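Local coordinates for protein probable transcriptional regulator (Pseudomonas aeruginosa PAO1, PDB 2GEN) that probably binds DNA through an N-terminal helix-turn-helix and regulates transcription as a member of the TetR family, at residues Leu70-Val84 with Arg131-Phe145. Sequence-based numbering, arbitrary orientation.
Sequences LEAGFARARSAEETV and RIHAALAGYRAEGLF
In the all-helical body of this TetR-family protein, helix 118-141 lies over the turn that joins helix 51-76 to helix 80-97, and F74 and Y139 carry much of the contact. A135 CB sits almost exactly on the normal of the F74 ring, 3.5 Å from its centroid, a CH-pi contact that the small alanine allows by letting the whole face settle on helix 118-141. I132 CG1 meets the edge of the same ring and also packs on L70, which touches L86, L87 and S90 of helix 80-97 as well.

At the more exposed margin R131 leaves its helix with CG anti to the backbone N (chi1 176°) and bends at chi2, which lays the guanidinium face over F74 CD2, 3.7 Å from R131 CZ. R131 NE donates, close to the guanidinium plane, to E71 OE1 at 2.9 Å, from the syn side but tilted out of the carboxylate plane, a salt bridge. A water bridges R131 NH2 to the backbone O of E71.

Beyond the turn, the broad Y139 ring spreads one face over A80, whose CB stands 3.9 Å from the ring centroid, a second CH-pi contact; T83 OG1 lies 3.4 Å from Y139 CE2. That hydroxyl donates to S79 O, while S79 OG, a serine hydroxyl suited to the N-cap, accepts from E82 N. V84 CG2 and A80 CB reach F145, just past the Schellman motif at G143, where W189 and F153 complete the cluster. Segment 131-141 thus runs nearly parallel to 70-76 and roughly antiparallel to 80-84, within the all-helical regulatory body of the TetR family.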
ATOM      1  N   LEU A  70       1.437  -9.149  18.183  1.00 17.93           N
ATOM      2  CA  LEU A  70       0.011  -9.022  18.537  1.00 18.73           C
ATOM      3  C   LEU A  70      -0.382 -10.027  19.560  1.00 18.71           C
ATOM      4  O   LEU A  70      -1.065  -9.675  20.510  1.00 18.63           O
ATOM      5  CB  LEU A  70      -0.917  -9.122  17.314  1.00 18.32           C
ATOM      6  CG  LEU A  70      -0.671  -8.005  16.300  1.00 18.27           C
ATOM      7  CD1 LEU A  70      -1.777  -8.179  15.209  1.00 20.50           C
ATOM      8  CD2 LEU A  70      -0.663  -6.564  16.852  1.00 19.85           C
ATOM      9  N   GLU A  71       0.052 -11.263  19.369  1.00 18.82           N
ATOM     10  CA  GLU A  71      -0.240 -12.333  20.330  1.00 21.18           C
ATOM     11  C   GLU A  71       0.263 -11.967  21.709  1.00 21.98           C
ATOM     12  O   GLU A  71      -0.510 -12.008  22.679  1.00 23.51           O
ATOM     13  CB  GLU A  71       0.280 -13.684  19.818  1.00 22.22           C
ATOM     14  CG  GLU A  71       0.199 -14.810  20.882  1.00 25.75           C
ATOM     15  CD  GLU A  71      -1.204 -15.357  21.146  1.00 34.84           C
ATOM     16  OE1 GLU A  71      -2.125 -15.127  20.331  1.00 36.71           O
ATOM     17  OE2 GLU A  71      -1.373 -16.061  22.181  1.00 39.77           O
ATOM     18  N   ALA A  72       1.516 -11.491  21.787  1.00 20.76           N
ATOM     19  CA  ALA A  72       2.083 -11.081  23.086  1.00 20.87           C
ATOM     20  C   ALA A  72       1.276  -9.937  23.696  1.00 21.81           C
ATOM     21  O   ALA A  72       0.973  -9.908  24.888  1.00 23.48           O
ATOM     22  CB  ALA A  72       3.560 -10.688  22.940  1.00 20.53           C
ATOM     23  N   GLY A  73       0.923  -8.978  22.868  1.00 19.87           N
ATOM     24  CA  GLY A  73       0.231  -7.793  23.354  1.00 20.06           C
ATOM     25  C   GLY A  73      -1.231  -8.017  23.746  1.00 19.39           C
ATOM     26  O   GLY A  73      -1.702  -7.421  24.704  1.00 19.35           O
ATOM     27  N   PHE A  74      -1.958  -8.834  22.993  1.00 20.02           N
ATOM     28  CA  PHE A  74      -3.400  -9.012  23.270  1.00 21.65           C
ATOM     29  C   PHE A  74      -3.565  -9.503  24.694  1.00 25.20           C
ATOM     30  O   PHE A  74      -4.458  -9.019  25.417  1.00 26.57           O
ATOM     31  CB  PHE A  74      -4.025  -9.979  22.274  1.00 22.35           C
ATOM     32  CG  PHE A  74      -4.216  -9.398  20.877  1.00 16.95           C
ATOM     33  CD1 PHE A  74      -4.567  -8.064  20.692  1.00 18.10           C
ATOM     34  CD2 PHE A  74      -4.147 -10.239  19.748  1.00 20.74           C
ATOM     35  CE1 PHE A  74      -4.753  -7.535  19.398  1.00 18.40           C
ATOM     36  CE2 PHE A  74      -4.373  -9.728  18.438  1.00 19.09           C
ATOM     37  CZ  PHE A  74      -4.673  -8.387  18.266  1.00 20.73           C
ATOM     38  N   ALA A  75      -2.640 -10.378  25.101  1.00 25.97           N
ATOM     39  CA  ALA A  75      -2.631 -10.940  26.456  1.00 27.61           C
ATOM     40  C   ALA A  75      -2.621  -9.884  27.582  1.00 27.91           C
ATOM     41  O   ALA A  75      -3.237 -10.108  28.616  1.00 30.12           O
ATOM     42  CB  ALA A  75      -1.479 -11.939  26.605  1.00 28.44           C
ATOM     43  N   ARG A  76      -1.958  -8.723  27.389  1.00 25.26           N
ATOM     44  CA  ARG A  76      -1.810  -7.710  28.454  1.00 26.31           C
ATOM     45  C   ARG A  76      -2.504  -6.333  28.229  1.00 25.21           C
ATOM     46  O   ARG A  76      -2.336  -5.362  29.031  1.00 26.62           O
ATOM     47  CB  ARG A  76      -0.316  -7.490  28.731  1.00 26.97           C
ATOM     48  CG  ARG A  76       0.382  -8.767  29.180  1.00 30.96           C
ATOM     49  CD  ARG A  76       1.802  -8.537  29.657  1.00 37.63           C
ATOM     50  NE  ARG A  76       1.866  -8.329  31.101  1.00 43.77           N
ATOM     51  CZ  ARG A  76       1.923  -9.306  32.006  1.00 44.81           C
ATOM     52  NH1 ARG A  76       1.894 -10.577  31.630  1.00 47.43           N
ATOM     53  NH2 ARG A  76       1.983  -9.009  33.296  1.00 47.87           N
ATOM     54  N   ALA A  77      -3.224  -6.217  27.110  1.00 22.67           N
ATOM     55  CA  ALA A  77      -3.924  -4.970  26.792  1.00 23.71           C
ATOM     56  C   ALA A  77      -5.083  -4.808  27.787  1.00 23.71           C
ATOM     57  O   ALA A  77      -5.906  -5.742  27.955  1.00 23.79           O
ATOM     58  CB  ALA A  77      -4.499  -5.040  25.350  1.00 23.31           C
ATOM     59  N   ARG A  78      -5.177  -3.637  28.394  1.00 24.35           N
ATOM     60  CA  ARG A  78      -6.134  -3.440  29.479  1.00 25.34           C
ATOM     61  C   ARG A  78      -7.488  -2.849  29.049  1.00 24.90           C
ATOM     62  O   ARG A  78      -8.351  -2.602  29.901  1.00 24.94           O
ATOM     63  CB  ARG A  78      -5.473  -2.582  30.544  1.00 28.01           C
ATOM     64  CG  ARG A  78      -6.376  -1.709  31.363  1.00 35.02           C
ATOM     65  CD  ARG A  78      -5.503  -0.916  32.321  1.00 40.78           C
ATOM     66  NE  ARG A  78      -4.459  -1.803  32.839  1.00 45.28           N
ATOM     67  CZ  ARG A  78      -4.599  -2.546  33.931  1.00 47.09           C
ATOM     68  NH1 ARG A  78      -5.741  -2.487  34.633  1.00 46.73           N
ATOM     69  NH2 ARG A  78      -3.594  -3.321  34.329  1.00 44.26           N
ATOM     70  N   SER A  79      -7.656  -2.618  27.748  1.00 21.15           N
ATOM     71  CA  SER A  79      -8.800  -1.870  27.193  1.00 19.31           C
ATOM     72  C   SER A  79      -8.890  -1.977  25.687  1.00 18.89           C
ATOM     73  O   SER A  79      -7.910  -2.354  24.999  1.00 16.57           O
ATOM     74  CB  SER A  79      -8.690  -0.379  27.538  1.00 19.01           C
ATOM     75  OG  SER A  79      -7.566   0.213  26.888  1.00 19.17           O
ATOM     76  N   ALA A  80     -10.063  -1.617  25.168  1.00 18.42           N
ATOM     77  CA  ALA A  80     -10.286  -1.604  23.714  1.00 17.71           C
ATOM     78  C   ALA A  80      -9.265  -0.611  23.126  1.00 16.81           C
ATOM     79  O   ALA A  80      -8.682  -0.890  22.096  1.00 16.54           O
ATOM     80  CB  ALA A  80     -11.689  -1.110  23.406  1.00 18.20           C
ATOM     81  N   GLU A  81      -9.099   0.518  23.810  1.00 18.14           N
ATOM     82  CA  GLU A  81      -8.145   1.528  23.326  1.00 17.74           C
ATOM     83  C   GLU A  81      -6.725   0.941  23.170  1.00 16.09           C
ATOM     84  O   GLU A  81      -6.087   1.039  22.106  1.00 16.55           O
ATOM     85  CB  GLU A  81      -8.105   2.723  24.275  1.00 17.36           C
ATOM     86  CG  GLU A  81      -7.123   3.787  23.810  1.00 20.32           C
ATOM     87  CD  GLU A  81      -7.049   4.998  24.715  1.00 24.50           C
ATOM     88  OE1 GLU A  81      -7.754   5.064  25.739  1.00 27.39           O
ATOM     89  OE2 GLU A  81      -6.227   5.891  24.417  1.00 23.76           O
ATOM     90  N   GLU A  82      -6.218   0.302  24.223  1.00 16.33           N
ATOM     91  CA  GLU A  82      -4.912  -0.350  24.088  1.00 16.70           C
ATOM     92  C   GLU A  82      -4.855  -1.427  22.989  1.00 15.80           C
ATOM     93  O   GLU A  82      -3.851  -1.601  22.282  1.00 15.35           O
ATOM     94  CB  GLU A  82      -4.495  -0.956  25.424  1.00 17.84           C
ATOM     95  CG  GLU A  82      -4.095   0.101  26.465  1.00 18.50           C
ATOM     96  CD  GLU A  82      -3.297  -0.490  27.644  1.00 19.71           C
ATOM     97  OE1 GLU A  82      -3.144  -1.737  27.755  1.00 19.21           O
ATOM     98  OE2 GLU A  82      -2.865   0.316  28.498  1.00 21.56           O
ATOM     99  N   THR A  83      -5.950  -2.177  22.826  1.00 15.09           N
ATOM    100  CA  THR A  83      -5.970  -3.228  21.801  1.00 14.61           C
ATOM    101  C   THR A  83      -5.812  -2.644  20.391  1.00 13.17           C
ATOM    102  O   THR A  83      -5.067  -3.146  19.564  1.00 14.38           O
ATOM    103  CB  THR A  83      -7.272  -4.088  22.015  1.00 13.37           C
ATOM    104  OG1 THR A  83      -7.269  -4.625  23.349  1.00 15.49           O
ATOM    105  CG2 THR A  83      -7.315  -5.231  20.993  1.00 17.99           C
ATOM    106  N   VAL A  84      -6.524  -1.551  20.123  1.00 13.93           N
ATOM    107  CA  VAL A  84      -6.446  -0.871  18.864  1.00 13.29           C
ATOM    108  C   VAL A  84      -5.049  -0.265  18.681  1.00 13.85           C
ATOM    109  O   VAL A  84      -4.402  -0.470  17.665  1.00 15.47           O
ATOM    110  CB  VAL A  84      -7.520   0.216  18.791  1.00 14.77           C
ATOM    111  CG1 VAL A  84      -7.309   1.084  17.577  1.00 16.95           C
ATOM    112  CG2 VAL A  84      -8.897  -0.467  18.628  1.00 15.71           C
ATOM    113  N   ARG A 131      -7.128 -14.478  14.886  1.00 18.76           N
ATOM    114  CA  ARG A 131      -6.705 -14.041  16.214  1.00 18.05           C
ATOM    115  C   ARG A 131      -7.124 -12.574  16.437  1.00 16.42           C
ATOM    116  O   ARG A 131      -7.571 -12.193  17.525  1.00 17.14           O
ATOM    117  CB  ARG A 131      -5.181 -14.223  16.327  1.00 18.30           C
ATOM    118  CG  ARG A 131      -4.614 -13.717  17.638  1.00 22.14           C
ATOM    119  CD  ARG A 131      -5.161 -14.547  18.813  1.00 29.36           C
ATOM    120  NE  ARG A 131      -4.818 -14.134  20.190  1.00 30.44           N
ATOM    121  CZ  ARG A 131      -5.619 -13.389  20.946  1.00 33.02           C
ATOM    122  NH1 ARG A 131      -6.753 -12.918  20.429  1.00 29.55           N
ATOM    123  NH2 ARG A 131      -5.278 -13.083  22.207  1.00 30.20           N
ATOM    124  N   ILE A 132      -6.930 -11.733  15.429  1.00 16.62           N
ATOM    125  CA  ILE A 132      -7.328 -10.336  15.539  1.00 16.61           C
ATOM    126  C   ILE A 132      -8.854 -10.222  15.697  1.00 16.39           C
ATOM    127  O   ILE A 132      -9.364  -9.512  16.593  1.00 15.67           O
ATOM    128  CB  ILE A 132      -6.845  -9.526  14.343  1.00 16.13           C
ATOM    129  CG1 ILE A 132      -5.302  -9.491  14.325  1.00 18.32           C
ATOM    130  CG2 ILE A 132      -7.414  -8.105  14.387  1.00 17.39           C
ATOM    131  CD1 ILE A 132      -4.786  -8.836  13.031  1.00 19.44           C
ATOM    132  N   HIS A 133      -9.590 -10.974  14.886  1.00 17.55           N
ATOM    133  CA  HIS A 133     -11.060 -10.970  15.004  1.00 17.50           C
ATOM    134  C   HIS A 133     -11.499 -11.391  16.402  1.00 17.27           C
ATOM    135  O   HIS A 133     -12.344 -10.733  17.012  1.00 17.26           O
ATOM    136  CB  HIS A 133     -11.712 -11.828  13.913  1.00 18.19           C
ATOM    137  CG  HIS A 133     -13.194 -11.647  13.828  1.00 20.35           C
ATOM    138  ND1 HIS A 133     -14.074 -12.291  14.682  1.00 23.30           N
ATOM    139  CD2 HIS A 133     -13.954 -10.886  13.003  1.00 21.75           C
ATOM    140  CE1 HIS A 133     -15.314 -11.928  14.384  1.00 24.77           C
ATOM    141  NE2 HIS A 133     -15.271 -11.071  13.370  1.00 21.89           N
ATOM    142  N   ALA A 134     -10.865 -12.432  16.965  1.00 17.60           N
ATOM    143  CA  ALA A 134     -11.194 -12.855  18.345  1.00 16.84           C
ATOM    144  C   ALA A 134     -10.856 -11.803  19.371  1.00 16.53           C
ATOM    145  O   ALA A 134     -11.634 -11.596  20.306  1.00 16.43           O
ATOM    146  CB  ALA A 134     -10.506 -14.189  18.674  1.00 17.84           C
ATOM    147  N   ALA A 135      -9.741 -11.075  19.169  1.00 15.54           N
ATOM    148  CA  ALA A 135      -9.346 -10.028  20.119  1.00 16.17           C
ATOM    149  C   ALA A 135     -10.298  -8.825  20.145  1.00 15.09           C
ATOM    150  O   ALA A 135     -10.385  -8.104  21.132  1.00 16.60           O
ATOM    151  CB  ALA A 135      -7.924  -9.540  19.809  1.00 16.06           C
ATOM    152  N   LEU A 136     -10.941  -8.559  19.008  1.00 15.49           N
ATOM    153  CA  LEU A 136     -11.774  -7.365  18.894  1.00 16.98           C
ATOM    154  C   LEU A 136     -13.215  -7.634  19.225  1.00 17.18           C
ATOM    155  O   LEU A 136     -13.959  -6.697  19.485  1.00 17.41           O
ATOM    156  CB  LEU A 136     -11.669  -6.831  17.450  1.00 16.71           C
ATOM    157  CG  LEU A 136     -10.291  -6.279  17.063  1.00 18.30           C
ATOM    158  CD1 LEU A 136     -10.182  -6.055  15.580  1.00 21.06           C
ATOM    159  CD2 LEU A 136      -9.995  -4.990  17.869  1.00 19.91           C
ATOM    160  N   ALA A 137     -13.618  -8.906  19.161  1.00 17.03           N
ATOM    161  CA  ALA A 137     -15.054  -9.228  19.093  1.00 17.90           C
ATOM    162  C   ALA A 137     -15.845  -8.820  20.355  1.00 17.65           C
ATOM    163  O   ALA A 137     -17.018  -8.316  20.241  1.00 18.86           O
ATOM    164  CB  ALA A 137     -15.264 -10.727  18.783  1.00 18.70           C
ATOM    165  N   GLY A 138     -15.244  -9.014  21.543  1.00 16.69           N
ATOM    166  CA  GLY A 138     -15.977  -8.670  22.793  1.00 16.51           C
ATOM    167  C   GLY A 138     -16.174  -7.142  22.839  1.00 17.25           C
ATOM    168  O   GLY A 138     -17.248  -6.620  23.160  1.00 17.09           O
ATOM    169  N   TYR A 139     -15.119  -6.395  22.481  1.00 16.73           N
ATOM    170  CA  TYR A 139     -15.267  -4.923  22.482  1.00 17.23           C
ATOM    171  C   TYR A 139     -16.334  -4.470  21.493  1.00 17.78           C
ATOM    172  O   TYR A 139     -17.061  -3.518  21.762  1.00 18.41           O
ATOM    173  CB  TYR A 139     -13.912  -4.236  22.168  1.00 18.25           C
ATOM    174  CG  TYR A 139     -12.835  -4.598  23.189  1.00 17.55           C
ATOM    175  CD1 TYR A 139     -13.037  -4.363  24.531  1.00 17.19           C
ATOM    176  CD2 TYR A 139     -11.589  -5.150  22.771  1.00 20.76           C
ATOM    177  CE1 TYR A 139     -12.019  -4.668  25.522  1.00 21.77           C
ATOM    178  CE2 TYR A 139     -10.573  -5.462  23.752  1.00 20.73           C
ATOM    179  CZ  TYR A 139     -10.816  -5.182  25.108  1.00 23.29           C
ATOM    180  OH  TYR A 139      -9.896  -5.463  26.125  1.00 24.83           O
ATOM    181  N   ARG A 140     -16.385  -5.127  20.344  1.00 18.86           N
ATOM    182  CA  ARG A 140     -17.348  -4.772  19.298  1.00 20.89           C
ATOM    183  C   ARG A 140     -18.733  -5.051  19.875  1.00 19.76           C
ATOM    184  O   ARG A 140     -19.652  -4.221  19.760  1.00 20.07           O
ATOM    185  CB  ARG A 140     -17.070  -5.628  18.072  1.00 20.27           C
ATOM    186  CG  ARG A 140     -15.848  -5.126  17.292  1.00 25.74           C
ATOM    187  CD  ARG A 140     -15.333  -6.088  16.189  1.00 26.95           C
ATOM    188  NE  ARG A 140     -14.672  -5.313  15.110  1.00 32.59           N
ATOM    189  CZ  ARG A 140     -13.929  -5.839  14.133  1.00 32.65           C
ATOM    190  NH1 ARG A 140     -13.696  -7.135  14.067  1.00 31.14           N
ATOM    191  NH2 ARG A 140     -13.416  -5.052  13.210  1.00 33.86           N
ATOM    192  N   ALA A 141     -18.881  -6.193  20.554  1.00 19.36           N
ATOM    193  CA  ALA A 141     -20.207  -6.524  21.173  1.00 18.83           C
ATOM    194  C   ALA A 141     -20.634  -5.504  22.208  1.00 19.62           C
ATOM    195  O   ALA A 141     -21.838  -5.283  22.397  1.00 19.83           O
ATOM    196  CB  ALA A 141     -20.209  -7.935  21.805  1.00 17.68           C
ATOM    197  N   GLU A 142     -19.662  -4.848  22.851  1.00 17.64           N
ATOM    198  CA  GLU A 142     -19.938  -3.895  23.910  1.00 18.26           C
ATOM    199  C   GLU A 142     -20.276  -2.476  23.386  1.00 17.84           C
ATOM    200  O   GLU A 142     -20.494  -1.556  24.204  1.00 20.70           O
ATOM    201  CB  GLU A 142     -18.740  -3.849  24.856  1.00 18.72           C
ATOM    202  CG  GLU A 142     -18.558  -5.183  25.617  1.00 19.48           C
ATOM    203  CD  GLU A 142     -17.167  -5.343  26.241  1.00 19.56           C
ATOM    204  OE1 GLU A 142     -16.450  -4.343  26.507  1.00 21.53           O
ATOM    205  OE2 GLU A 142     -16.796  -6.515  26.497  1.00 18.82           O
ATOM    206  N   GLY A 143     -20.236  -2.313  22.066  1.00 18.46           N
ATOM    207  CA  GLY A 143     -20.611  -1.065  21.405  1.00 19.69           C
ATOM    208  C   GLY A 143     -19.509  -0.030  21.546  1.00 19.66           C
ATOM    209  O   GLY A 143     -19.781   1.195  21.519  1.00 21.32           O
ATOM    210  N   LEU A 144     -18.269  -0.495  21.715  1.00 17.74           N
ATOM    211  CA  LEU A 144     -17.153   0.456  21.962  1.00 17.52           C
ATOM    212  C   LEU A 144     -16.635   1.098  20.689  1.00 18.59           C
ATOM    213  O   LEU A 144     -15.860   2.071  20.765  1.00 18.62           O
ATOM    214  CB  LEU A 144     -16.008  -0.214  22.728  1.00 17.94           C
ATOM    215  CG  LEU A 144     -16.436  -0.686  24.133  1.00 15.67           C
ATOM    216  CD1 LEU A 144     -15.234  -1.262  24.828  1.00 17.10           C
ATOM    217  CD2 LEU A 144     -17.087   0.400  25.008  1.00 20.41           C
ATOM    218  N   PHE A 145     -17.057   0.568  19.546  1.00 18.46           N
ATOM    219  CA  PHE A 145     -16.565   1.051  18.263  1.00 19.04           C
ATOM    220  C   PHE A 145     -17.695   1.635  17.432  1.00 21.39           C
ATOM    221  O   PHE A 145     -18.868   1.164  17.494  1.00 21.36           O
ATOM    222  CB  PHE A 145     -15.941  -0.059  17.414  1.00 19.95           C
ATOM    223  CG  PHE A 145     -14.810  -0.818  18.093  1.00 18.59           C
ATOM    224  CD1 PHE A 145     -13.700  -0.125  18.624  1.00 20.31           C
ATOM    225  CD2 PHE A 145     -14.798  -2.181  18.098  1.00 17.65           C
ATOM    226  CE1 PHE A 145     -12.654  -0.838  19.234  1.00 19.11           C
ATOM    227  CE2 PHE A 145     -13.729  -2.901  18.698  1.00 18.66           C
ATOM    228  CZ  PHE A 145     -12.677  -2.237  19.237  1.00 18.48           C
TER
HETATM  229  O   HOH W   1      -2.774 -13.407  23.314  1.00 29.16           O
HETATM  230  O   HOH W   2     -10.348  -4.913  28.744  1.00 31.38           O